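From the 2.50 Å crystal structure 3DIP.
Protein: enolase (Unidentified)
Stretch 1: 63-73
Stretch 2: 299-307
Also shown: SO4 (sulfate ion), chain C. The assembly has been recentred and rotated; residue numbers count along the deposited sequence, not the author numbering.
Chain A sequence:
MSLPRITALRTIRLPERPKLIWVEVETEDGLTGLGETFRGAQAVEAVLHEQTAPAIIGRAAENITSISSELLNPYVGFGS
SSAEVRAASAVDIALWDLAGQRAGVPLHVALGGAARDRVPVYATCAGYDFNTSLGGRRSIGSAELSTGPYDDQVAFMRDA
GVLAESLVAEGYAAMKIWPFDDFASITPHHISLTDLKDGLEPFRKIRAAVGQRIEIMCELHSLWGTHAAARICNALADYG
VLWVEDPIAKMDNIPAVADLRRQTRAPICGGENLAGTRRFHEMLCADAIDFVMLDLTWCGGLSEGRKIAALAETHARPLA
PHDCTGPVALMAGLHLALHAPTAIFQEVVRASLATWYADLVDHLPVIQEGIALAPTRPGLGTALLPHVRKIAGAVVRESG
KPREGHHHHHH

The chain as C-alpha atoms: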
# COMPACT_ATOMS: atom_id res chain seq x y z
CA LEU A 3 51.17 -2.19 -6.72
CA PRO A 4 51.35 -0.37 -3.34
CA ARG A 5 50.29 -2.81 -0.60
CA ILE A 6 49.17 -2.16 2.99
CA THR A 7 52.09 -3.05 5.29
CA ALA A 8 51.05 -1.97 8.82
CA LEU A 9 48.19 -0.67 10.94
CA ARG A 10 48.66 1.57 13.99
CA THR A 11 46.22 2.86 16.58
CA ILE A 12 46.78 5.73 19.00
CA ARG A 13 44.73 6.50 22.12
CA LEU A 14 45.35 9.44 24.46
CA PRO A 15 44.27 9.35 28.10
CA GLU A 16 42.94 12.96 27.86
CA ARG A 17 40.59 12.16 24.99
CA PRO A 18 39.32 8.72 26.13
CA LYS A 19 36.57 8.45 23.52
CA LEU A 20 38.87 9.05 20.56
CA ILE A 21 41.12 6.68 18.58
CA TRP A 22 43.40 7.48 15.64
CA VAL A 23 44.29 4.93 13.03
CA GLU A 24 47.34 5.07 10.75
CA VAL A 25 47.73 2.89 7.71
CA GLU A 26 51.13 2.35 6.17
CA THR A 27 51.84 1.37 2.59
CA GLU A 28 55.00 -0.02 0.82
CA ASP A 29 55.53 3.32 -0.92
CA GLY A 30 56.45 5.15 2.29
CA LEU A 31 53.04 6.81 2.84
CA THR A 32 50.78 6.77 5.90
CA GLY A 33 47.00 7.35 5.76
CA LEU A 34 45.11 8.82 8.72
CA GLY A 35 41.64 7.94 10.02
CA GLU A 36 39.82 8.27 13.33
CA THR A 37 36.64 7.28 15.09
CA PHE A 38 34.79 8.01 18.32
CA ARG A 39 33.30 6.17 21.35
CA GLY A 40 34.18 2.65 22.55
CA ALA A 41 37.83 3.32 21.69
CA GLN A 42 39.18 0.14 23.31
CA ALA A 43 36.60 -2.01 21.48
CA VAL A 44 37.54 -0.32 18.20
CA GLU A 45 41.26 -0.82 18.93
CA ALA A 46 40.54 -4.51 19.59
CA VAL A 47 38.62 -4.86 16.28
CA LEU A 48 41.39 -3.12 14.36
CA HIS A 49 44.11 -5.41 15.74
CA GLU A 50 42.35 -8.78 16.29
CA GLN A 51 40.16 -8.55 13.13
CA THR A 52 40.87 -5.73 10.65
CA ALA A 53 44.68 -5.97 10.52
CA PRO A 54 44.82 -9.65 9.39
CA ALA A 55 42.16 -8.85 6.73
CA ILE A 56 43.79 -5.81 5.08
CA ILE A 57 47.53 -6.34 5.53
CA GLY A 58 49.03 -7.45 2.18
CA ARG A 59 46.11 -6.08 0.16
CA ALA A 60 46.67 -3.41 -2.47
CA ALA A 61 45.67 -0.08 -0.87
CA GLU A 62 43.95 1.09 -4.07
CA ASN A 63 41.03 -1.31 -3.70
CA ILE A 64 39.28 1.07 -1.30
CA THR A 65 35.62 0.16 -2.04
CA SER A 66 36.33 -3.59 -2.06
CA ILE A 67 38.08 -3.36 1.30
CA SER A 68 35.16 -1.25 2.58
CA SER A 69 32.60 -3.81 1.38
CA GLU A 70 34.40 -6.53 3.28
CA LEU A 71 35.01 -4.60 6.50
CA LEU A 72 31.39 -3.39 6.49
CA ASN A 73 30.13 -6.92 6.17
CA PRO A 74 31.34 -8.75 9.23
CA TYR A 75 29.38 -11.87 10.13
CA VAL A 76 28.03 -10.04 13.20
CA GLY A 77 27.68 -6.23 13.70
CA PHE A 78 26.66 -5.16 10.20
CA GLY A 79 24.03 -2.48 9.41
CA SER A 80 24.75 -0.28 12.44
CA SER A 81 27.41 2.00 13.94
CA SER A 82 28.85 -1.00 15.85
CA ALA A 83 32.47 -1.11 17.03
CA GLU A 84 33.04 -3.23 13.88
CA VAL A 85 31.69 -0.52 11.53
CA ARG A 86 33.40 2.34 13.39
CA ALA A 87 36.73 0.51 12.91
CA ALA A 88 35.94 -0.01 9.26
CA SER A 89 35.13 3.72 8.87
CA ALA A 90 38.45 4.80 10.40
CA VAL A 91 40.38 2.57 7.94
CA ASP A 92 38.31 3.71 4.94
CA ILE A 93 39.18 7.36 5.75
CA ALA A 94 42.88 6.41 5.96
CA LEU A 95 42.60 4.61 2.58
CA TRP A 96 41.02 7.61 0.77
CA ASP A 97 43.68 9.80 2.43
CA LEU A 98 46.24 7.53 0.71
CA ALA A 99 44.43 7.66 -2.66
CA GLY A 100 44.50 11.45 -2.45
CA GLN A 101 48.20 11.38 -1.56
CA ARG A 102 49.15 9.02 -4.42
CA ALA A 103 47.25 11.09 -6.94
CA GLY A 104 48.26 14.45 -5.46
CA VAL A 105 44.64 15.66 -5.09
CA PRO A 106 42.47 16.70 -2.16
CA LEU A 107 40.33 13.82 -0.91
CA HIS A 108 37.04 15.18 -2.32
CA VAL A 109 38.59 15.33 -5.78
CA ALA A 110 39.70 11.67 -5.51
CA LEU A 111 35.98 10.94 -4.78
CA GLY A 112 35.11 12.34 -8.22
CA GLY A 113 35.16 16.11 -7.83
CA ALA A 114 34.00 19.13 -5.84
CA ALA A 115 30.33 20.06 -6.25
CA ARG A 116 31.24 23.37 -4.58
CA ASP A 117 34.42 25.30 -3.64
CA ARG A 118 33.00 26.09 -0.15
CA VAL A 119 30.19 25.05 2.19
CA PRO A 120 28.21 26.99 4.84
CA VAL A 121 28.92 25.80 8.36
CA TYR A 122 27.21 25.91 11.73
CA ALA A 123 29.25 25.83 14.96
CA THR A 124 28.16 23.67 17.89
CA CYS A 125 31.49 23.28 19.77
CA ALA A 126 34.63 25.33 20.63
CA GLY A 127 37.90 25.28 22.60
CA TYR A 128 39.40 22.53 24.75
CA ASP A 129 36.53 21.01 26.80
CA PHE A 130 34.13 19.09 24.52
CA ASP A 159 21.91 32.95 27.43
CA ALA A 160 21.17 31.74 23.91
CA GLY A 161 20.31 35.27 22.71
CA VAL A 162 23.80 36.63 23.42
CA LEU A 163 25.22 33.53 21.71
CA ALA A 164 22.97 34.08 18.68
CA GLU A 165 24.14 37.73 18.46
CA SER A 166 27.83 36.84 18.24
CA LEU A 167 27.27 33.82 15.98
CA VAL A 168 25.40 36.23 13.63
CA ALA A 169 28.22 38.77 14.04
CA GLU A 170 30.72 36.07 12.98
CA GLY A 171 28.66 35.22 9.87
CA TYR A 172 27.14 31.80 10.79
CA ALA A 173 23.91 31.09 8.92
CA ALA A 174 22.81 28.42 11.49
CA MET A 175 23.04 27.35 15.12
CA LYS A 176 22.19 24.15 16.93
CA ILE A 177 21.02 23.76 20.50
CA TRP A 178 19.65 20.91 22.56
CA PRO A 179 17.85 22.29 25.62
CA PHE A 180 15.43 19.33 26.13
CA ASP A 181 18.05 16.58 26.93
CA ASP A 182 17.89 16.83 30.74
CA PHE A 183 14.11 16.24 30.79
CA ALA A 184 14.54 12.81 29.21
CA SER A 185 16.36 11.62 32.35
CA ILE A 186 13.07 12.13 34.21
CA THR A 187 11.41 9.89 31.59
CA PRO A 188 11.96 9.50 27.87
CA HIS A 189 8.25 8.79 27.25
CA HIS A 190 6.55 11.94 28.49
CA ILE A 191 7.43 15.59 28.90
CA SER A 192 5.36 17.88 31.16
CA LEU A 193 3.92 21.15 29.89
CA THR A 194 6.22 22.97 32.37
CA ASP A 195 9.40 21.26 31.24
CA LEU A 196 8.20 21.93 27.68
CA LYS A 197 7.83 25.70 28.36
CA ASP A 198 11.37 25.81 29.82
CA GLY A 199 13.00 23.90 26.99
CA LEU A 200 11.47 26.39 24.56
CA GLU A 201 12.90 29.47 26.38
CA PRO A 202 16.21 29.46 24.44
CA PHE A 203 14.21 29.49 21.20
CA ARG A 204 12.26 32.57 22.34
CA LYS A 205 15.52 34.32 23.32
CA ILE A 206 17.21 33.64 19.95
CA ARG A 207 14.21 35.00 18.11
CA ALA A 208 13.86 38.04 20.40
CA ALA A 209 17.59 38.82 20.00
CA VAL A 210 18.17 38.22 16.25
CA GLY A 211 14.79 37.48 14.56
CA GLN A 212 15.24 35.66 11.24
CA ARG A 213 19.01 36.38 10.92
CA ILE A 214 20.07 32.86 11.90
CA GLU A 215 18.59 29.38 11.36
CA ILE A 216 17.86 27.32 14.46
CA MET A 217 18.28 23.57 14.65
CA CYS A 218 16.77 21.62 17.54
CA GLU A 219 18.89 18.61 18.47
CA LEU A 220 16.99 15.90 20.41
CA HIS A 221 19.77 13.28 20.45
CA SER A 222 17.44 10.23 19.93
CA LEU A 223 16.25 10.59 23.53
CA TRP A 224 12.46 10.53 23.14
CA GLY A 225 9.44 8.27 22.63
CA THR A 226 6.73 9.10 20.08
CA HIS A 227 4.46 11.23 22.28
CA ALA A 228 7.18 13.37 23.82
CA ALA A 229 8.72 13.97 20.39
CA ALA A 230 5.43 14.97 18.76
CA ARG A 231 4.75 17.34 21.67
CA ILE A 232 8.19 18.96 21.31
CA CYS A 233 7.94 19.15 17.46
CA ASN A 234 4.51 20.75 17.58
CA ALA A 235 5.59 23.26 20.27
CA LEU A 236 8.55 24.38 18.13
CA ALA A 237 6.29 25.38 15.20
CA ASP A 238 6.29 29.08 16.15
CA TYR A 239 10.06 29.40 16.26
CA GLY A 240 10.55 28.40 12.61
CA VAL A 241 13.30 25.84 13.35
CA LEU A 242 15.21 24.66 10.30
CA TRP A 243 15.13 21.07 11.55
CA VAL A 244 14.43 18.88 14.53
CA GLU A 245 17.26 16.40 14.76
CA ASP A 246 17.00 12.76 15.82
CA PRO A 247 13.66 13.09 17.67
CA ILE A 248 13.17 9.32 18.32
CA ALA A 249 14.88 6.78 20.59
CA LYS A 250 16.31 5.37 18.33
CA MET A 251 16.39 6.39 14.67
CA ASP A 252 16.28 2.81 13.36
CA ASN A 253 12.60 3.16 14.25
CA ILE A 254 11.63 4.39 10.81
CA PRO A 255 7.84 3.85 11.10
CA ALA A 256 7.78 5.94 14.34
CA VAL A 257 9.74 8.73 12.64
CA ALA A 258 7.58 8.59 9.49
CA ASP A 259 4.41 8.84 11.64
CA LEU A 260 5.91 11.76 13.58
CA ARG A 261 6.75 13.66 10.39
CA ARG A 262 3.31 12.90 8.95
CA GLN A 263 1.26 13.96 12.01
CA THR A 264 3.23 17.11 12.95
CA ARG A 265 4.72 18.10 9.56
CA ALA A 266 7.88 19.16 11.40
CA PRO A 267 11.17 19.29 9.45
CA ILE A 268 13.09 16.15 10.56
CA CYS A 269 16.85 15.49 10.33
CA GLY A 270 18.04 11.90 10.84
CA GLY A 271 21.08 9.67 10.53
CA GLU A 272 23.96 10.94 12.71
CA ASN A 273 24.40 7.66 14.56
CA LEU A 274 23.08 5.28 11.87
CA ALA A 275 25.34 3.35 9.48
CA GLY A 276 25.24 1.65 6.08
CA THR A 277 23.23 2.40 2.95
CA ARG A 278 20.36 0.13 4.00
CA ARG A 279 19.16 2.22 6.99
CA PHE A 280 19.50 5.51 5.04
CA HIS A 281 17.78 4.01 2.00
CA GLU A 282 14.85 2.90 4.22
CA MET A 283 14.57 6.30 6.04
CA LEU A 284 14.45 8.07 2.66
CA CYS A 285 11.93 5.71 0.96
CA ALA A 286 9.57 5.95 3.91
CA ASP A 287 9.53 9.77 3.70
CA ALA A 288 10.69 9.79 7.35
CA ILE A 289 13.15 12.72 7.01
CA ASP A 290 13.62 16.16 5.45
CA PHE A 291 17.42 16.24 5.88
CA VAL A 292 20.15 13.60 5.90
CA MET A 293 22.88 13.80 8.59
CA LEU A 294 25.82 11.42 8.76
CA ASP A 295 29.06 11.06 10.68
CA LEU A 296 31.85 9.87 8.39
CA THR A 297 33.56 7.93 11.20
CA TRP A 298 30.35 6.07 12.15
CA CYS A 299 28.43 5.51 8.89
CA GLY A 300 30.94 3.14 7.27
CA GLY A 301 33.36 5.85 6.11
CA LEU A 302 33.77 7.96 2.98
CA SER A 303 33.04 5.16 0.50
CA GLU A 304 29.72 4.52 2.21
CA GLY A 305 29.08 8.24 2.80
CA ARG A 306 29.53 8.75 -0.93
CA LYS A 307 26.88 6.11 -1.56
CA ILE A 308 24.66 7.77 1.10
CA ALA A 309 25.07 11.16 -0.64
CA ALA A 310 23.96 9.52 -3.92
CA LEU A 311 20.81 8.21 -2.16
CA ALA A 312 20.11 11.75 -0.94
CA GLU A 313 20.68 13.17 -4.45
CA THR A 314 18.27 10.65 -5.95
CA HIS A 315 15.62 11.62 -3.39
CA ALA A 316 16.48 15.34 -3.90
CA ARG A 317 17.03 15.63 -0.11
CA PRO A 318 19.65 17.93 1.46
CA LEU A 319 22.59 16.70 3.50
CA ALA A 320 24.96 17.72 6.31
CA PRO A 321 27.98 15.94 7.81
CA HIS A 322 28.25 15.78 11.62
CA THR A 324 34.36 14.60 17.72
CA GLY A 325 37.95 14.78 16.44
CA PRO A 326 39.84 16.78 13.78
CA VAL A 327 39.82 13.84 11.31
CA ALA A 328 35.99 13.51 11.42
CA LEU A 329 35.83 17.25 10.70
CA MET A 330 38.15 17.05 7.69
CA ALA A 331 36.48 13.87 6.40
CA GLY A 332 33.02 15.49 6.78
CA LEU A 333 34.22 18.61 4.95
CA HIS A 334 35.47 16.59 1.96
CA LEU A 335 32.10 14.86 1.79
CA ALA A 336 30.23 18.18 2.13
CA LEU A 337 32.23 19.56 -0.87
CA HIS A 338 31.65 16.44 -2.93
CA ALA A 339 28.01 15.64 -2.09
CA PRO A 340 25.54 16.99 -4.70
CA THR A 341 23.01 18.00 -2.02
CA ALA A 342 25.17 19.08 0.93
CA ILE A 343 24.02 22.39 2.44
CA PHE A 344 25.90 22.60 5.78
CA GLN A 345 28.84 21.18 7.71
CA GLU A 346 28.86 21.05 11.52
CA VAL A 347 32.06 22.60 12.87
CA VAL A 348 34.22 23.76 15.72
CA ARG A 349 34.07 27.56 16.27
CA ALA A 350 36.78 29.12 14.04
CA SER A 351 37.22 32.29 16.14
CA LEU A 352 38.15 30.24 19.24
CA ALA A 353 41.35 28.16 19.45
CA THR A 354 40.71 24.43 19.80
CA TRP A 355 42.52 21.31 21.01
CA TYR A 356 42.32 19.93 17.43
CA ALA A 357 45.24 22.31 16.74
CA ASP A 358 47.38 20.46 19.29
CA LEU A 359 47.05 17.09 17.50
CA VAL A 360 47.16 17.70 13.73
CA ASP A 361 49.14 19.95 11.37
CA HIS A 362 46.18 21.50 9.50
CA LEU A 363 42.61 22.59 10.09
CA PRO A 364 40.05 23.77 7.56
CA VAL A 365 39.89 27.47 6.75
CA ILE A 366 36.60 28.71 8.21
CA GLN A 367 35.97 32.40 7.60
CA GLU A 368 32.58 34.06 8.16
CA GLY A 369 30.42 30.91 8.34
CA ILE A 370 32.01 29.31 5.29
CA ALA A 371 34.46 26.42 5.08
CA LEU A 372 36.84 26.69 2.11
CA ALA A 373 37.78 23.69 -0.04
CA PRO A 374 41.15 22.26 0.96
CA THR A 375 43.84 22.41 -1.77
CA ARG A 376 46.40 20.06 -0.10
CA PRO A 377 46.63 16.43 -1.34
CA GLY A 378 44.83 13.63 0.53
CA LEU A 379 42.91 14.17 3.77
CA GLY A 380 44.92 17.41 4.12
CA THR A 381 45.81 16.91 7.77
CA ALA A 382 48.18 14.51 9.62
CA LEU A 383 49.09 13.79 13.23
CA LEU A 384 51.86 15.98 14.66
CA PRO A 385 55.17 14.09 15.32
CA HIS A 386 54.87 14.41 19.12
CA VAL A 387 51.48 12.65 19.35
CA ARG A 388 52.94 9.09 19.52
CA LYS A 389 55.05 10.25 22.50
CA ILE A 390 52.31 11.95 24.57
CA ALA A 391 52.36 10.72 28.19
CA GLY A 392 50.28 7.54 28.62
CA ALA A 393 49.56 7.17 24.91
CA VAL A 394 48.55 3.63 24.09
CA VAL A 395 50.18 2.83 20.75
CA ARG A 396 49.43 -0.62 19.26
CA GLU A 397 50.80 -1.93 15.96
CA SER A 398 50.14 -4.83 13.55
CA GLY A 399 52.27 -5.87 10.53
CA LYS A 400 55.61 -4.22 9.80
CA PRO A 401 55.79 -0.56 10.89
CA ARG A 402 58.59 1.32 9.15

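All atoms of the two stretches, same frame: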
# COMPACT_ATOMS: atom_id res chain seq x y z
N ASN A 63 42.34 -0.69 -3.62
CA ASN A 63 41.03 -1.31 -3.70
C ASN A 63 40.16 -0.87 -2.51
O ASN A 63 39.71 -1.69 -1.70
CB ASN A 63 41.13 -2.83 -3.85
CG ASN A 63 41.80 -3.25 -5.18
OD1 ASN A 63 41.66 -2.57 -6.22
ND2 ASN A 63 42.54 -4.35 -5.14
N ILE A 64 39.94 0.44 -2.43
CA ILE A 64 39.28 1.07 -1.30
C ILE A 64 37.85 0.54 -1.07
O ILE A 64 37.50 0.15 0.06
CB ILE A 64 39.28 2.62 -1.43
CG1 ILE A 64 40.71 3.16 -1.56
CG2 ILE A 64 38.60 3.27 -0.24
CD1 ILE A 64 40.78 4.61 -2.01
N THR A 65 37.04 0.52 -2.13
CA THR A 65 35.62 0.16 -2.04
C THR A 65 35.41 -1.33 -1.81
O THR A 65 34.45 -1.72 -1.14
CB THR A 65 34.79 0.65 -3.26
OG1 THR A 65 35.35 0.14 -4.47
CG2 THR A 65 34.79 2.19 -3.33
N SER A 66 36.32 -2.15 -2.32
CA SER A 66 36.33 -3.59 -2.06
C SER A 66 36.68 -3.89 -0.61
O SER A 66 36.00 -4.69 0.04
CB SER A 66 37.34 -4.28 -2.98
OG SER A 66 37.62 -5.59 -2.52
N ILE A 67 37.74 -3.27 -0.12
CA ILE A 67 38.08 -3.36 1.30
C ILE A 67 36.91 -2.92 2.19
O ILE A 67 36.57 -3.61 3.16
CB ILE A 67 39.35 -2.56 1.64
CG1 ILE A 67 40.56 -3.20 0.93
CG2 ILE A 67 39.54 -2.50 3.15
CD1 ILE A 67 41.85 -2.34 0.89
N SER A 68 36.29 -1.78 1.83
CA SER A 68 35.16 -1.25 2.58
C SER A 68 34.01 -2.23 2.59
O SER A 68 33.43 -2.47 3.64
CB SER A 68 34.68 0.08 1.98
OG SER A 68 33.49 0.54 2.61
N SER A 69 33.68 -2.82 1.44
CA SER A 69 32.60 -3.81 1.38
C SER A 69 32.86 -4.95 2.35
O SER A 69 31.97 -5.36 3.08
CB SER A 69 32.41 -4.38 -0.01
OG SER A 69 31.54 -3.53 -0.74
N GLU A 70 34.09 -5.44 2.38
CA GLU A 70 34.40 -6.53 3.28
C GLU A 70 34.28 -6.12 4.76
O GLU A 70 33.58 -6.80 5.55
CB GLU A 70 35.78 -7.08 2.98
CG GLU A 70 36.10 -8.33 3.76
CD GLU A 70 37.47 -8.85 3.41
OE1 GLU A 70 37.88 -8.74 2.23
OE2 GLU A 70 38.15 -9.36 4.32
N LEU A 71 34.93 -5.01 5.12
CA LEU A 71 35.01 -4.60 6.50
C LEU A 71 33.63 -4.22 7.05
O LEU A 71 33.37 -4.39 8.25
CB LEU A 71 36.02 -3.47 6.66
CG LEU A 71 37.50 -3.76 6.36
CD1 LEU A 71 38.37 -2.58 6.72
CD2 LEU A 71 37.97 -5.03 7.11
N LEU A 72 32.76 -3.75 6.16
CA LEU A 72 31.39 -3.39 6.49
C LEU A 72 30.45 -4.56 6.56
O LEU A 72 29.30 -4.41 6.98
CB LEU A 72 30.81 -2.35 5.51
CG LEU A 72 31.42 -0.95 5.56
CD1 LEU A 72 30.76 -0.10 4.52
CD2 LEU A 72 31.34 -0.31 6.95
N ASN A 73 30.93 -5.72 6.15
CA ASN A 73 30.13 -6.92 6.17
C ASN A 73 30.61 -8.02 7.12
O ASN A 73 30.75 -9.18 6.71
CB ASN A 73 30.00 -7.46 4.76
CG ASN A 73 28.77 -6.92 4.09
OD1 ASN A 73 27.65 -7.30 4.45
ND2 ASN A 73 28.96 -5.99 3.13
N CYS A 299 29.38 5.96 9.90
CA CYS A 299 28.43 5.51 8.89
C CYS A 299 28.97 4.39 7.99
O CYS A 299 28.23 3.81 7.16
CB CYS A 299 27.99 6.71 8.03
SG CYS A 299 29.30 7.40 6.96
N GLY A 300 30.25 4.07 8.16
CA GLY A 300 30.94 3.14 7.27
C GLY A 300 32.16 3.77 6.65
O GLY A 300 33.03 3.05 6.12
N GLY A 301 32.23 5.11 6.68
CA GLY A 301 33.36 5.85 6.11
C GLY A 301 33.00 6.62 4.86
O GLY A 301 31.83 6.79 4.56
N LEU A 302 34.00 7.09 4.12
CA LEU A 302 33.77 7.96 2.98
C LEU A 302 33.21 7.24 1.76
O LEU A 302 32.52 7.86 0.94
CB LEU A 302 35.05 8.70 2.59
CG LEU A 302 35.37 9.93 3.44
CD1 LEU A 302 36.87 10.05 3.66
CD2 LEU A 302 34.79 11.24 2.82
N SER A 303 33.52 5.95 1.63
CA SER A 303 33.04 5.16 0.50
C SER A 303 31.52 5.02 0.65
O SER A 303 30.77 5.16 -0.32
CB SER A 303 33.68 3.75 0.48
OG SER A 303 35.08 3.79 0.25
N GLU A 304 31.10 4.74 1.88
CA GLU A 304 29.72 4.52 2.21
C GLU A 304 28.98 5.87 2.24
O GLU A 304 27.86 5.99 1.73
CB GLU A 304 29.62 3.78 3.54
CG GLU A 304 28.29 3.08 3.81
CD GLU A 304 28.08 1.78 3.02
OE1 GLU A 304 28.89 1.48 2.11
OE2 GLU A 304 27.08 1.06 3.30
N GLY A 305 29.63 6.90 2.80
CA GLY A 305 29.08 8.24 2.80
C GLY A 305 28.81 8.75 1.40
O GLY A 305 27.84 9.47 1.16
N ARG A 306 29.69 8.38 0.47
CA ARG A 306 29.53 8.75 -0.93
C ARG A 306 28.28 8.08 -1.51
O ARG A 306 27.51 8.69 -2.25
CB ARG A 306 30.77 8.39 -1.74
CG ARG A 306 30.71 8.87 -3.16
CD ARG A 306 31.98 8.61 -3.95
NE ARG A 306 32.31 7.20 -4.13
CZ ARG A 306 33.41 6.76 -4.74
NH1 ARG A 306 34.29 7.64 -5.23
NH2 ARG A 306 33.64 5.46 -4.86
N LYS A 307 28.10 6.81 -1.17
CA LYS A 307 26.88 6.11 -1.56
C LYS A 307 25.63 6.73 -0.90
O LYS A 307 24.57 6.82 -1.55
CB LYS A 307 26.98 4.62 -1.22
CG LYS A 307 27.95 3.85 -2.13
CD LYS A 307 27.80 2.34 -1.88
CE LYS A 307 28.90 1.77 -1.00
NZ LYS A 307 28.71 0.30 -0.79
S SO4 C . 44.14 -7.46 -3.37
O1 SO4 C . 44.64 -7.53 -4.74
O2 SO4 C . 43.74 -8.77 -2.89
O3 SO4 C . 45.22 -6.96 -2.54
O4 SO4 C . 43.01 -6.55 -3.28
O HOH W 1 34.09 0.86 5.21
O HOH W 2 31.30 1.13 1.22

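Two helices that cross nearly at right angles can touch over only a short length, and the side chains at the crossing must then do much with little surface. The packing of the helix that begins at Ile64 against the helix that begins at Leu302 in this enolase is a compact example. The axes cross at -93° and approach to 10.1 Å, only 302 Å² is buried in total, and no direct hydrogen bond passes between the two segments. What joins them is a mixture of van der Waals packing and two bridging waters.

Ser68 is the pivot. Its CA-to-CB bond points toward the other segment, and with chi1 at 174° (t) Ser68 OG lies 4.3 Å from Gly300 O, too far for a direct bond. Water fills the gap twice. Water 1 lies 2.7 Å from Ser68 OG and donates to Gly300 O at 2.6 Å; water 2 lies 2.7 Å from the same Ser68 OG and donates to Glu304 OE1 at 2.6 Å. One small polar side chain thus reaches both a backbone carbonyl and a carboxylate, while Ser68 OG also packs 3.9 Å from Ser303 CB.

Glu304 combines chi1 t with chi2 p and a nearly flat chi3 of -9°. In this bent form OE1 meets water 2 and also Lys307 NZ, one turn along the helix, in a salt bridge of 3.1 Å whose hydrogen bond is weak. The same Glu304 OE1 lies 3.4 Å from Leu72 CD1, so the charged group is flanked by a methyl as well as by its polar partners.

Leu72 directs its CA-to-CB bond toward the second segment and adopts the common m,t rotamer. Leu72 CD2 comes within 3.5 Å of Gly300 CA, and Leu72 CD1 lies 4.3 Å from the same Gly300 CA while also approaching Glu304 OE1. The bare glycine matters here. An ideal CB on Gly300 would lie 3.3 Å from Leu72 CD1 and clash at 2.9 Å with Glu304 CB, and the backbone angles of 123/-18 by themselves call for glycine.

At the other end of the contact, Ser303 (chi1 m) places its OG 3.6 Å from Ile64 CG2 and 3.9 Å from Thr65 CG2; its hydroxyl finds its hydrogen bond elsewhere in the structure. With chi1 at 57° (p), Thr65 also brings CG2 to 3.8 Å from Arg306 NH2, an oblique approach to the guanidinium. The extended t,t start of the Arg306 side chain, followed by chi3 p, carries the guanidinium out to this methyl.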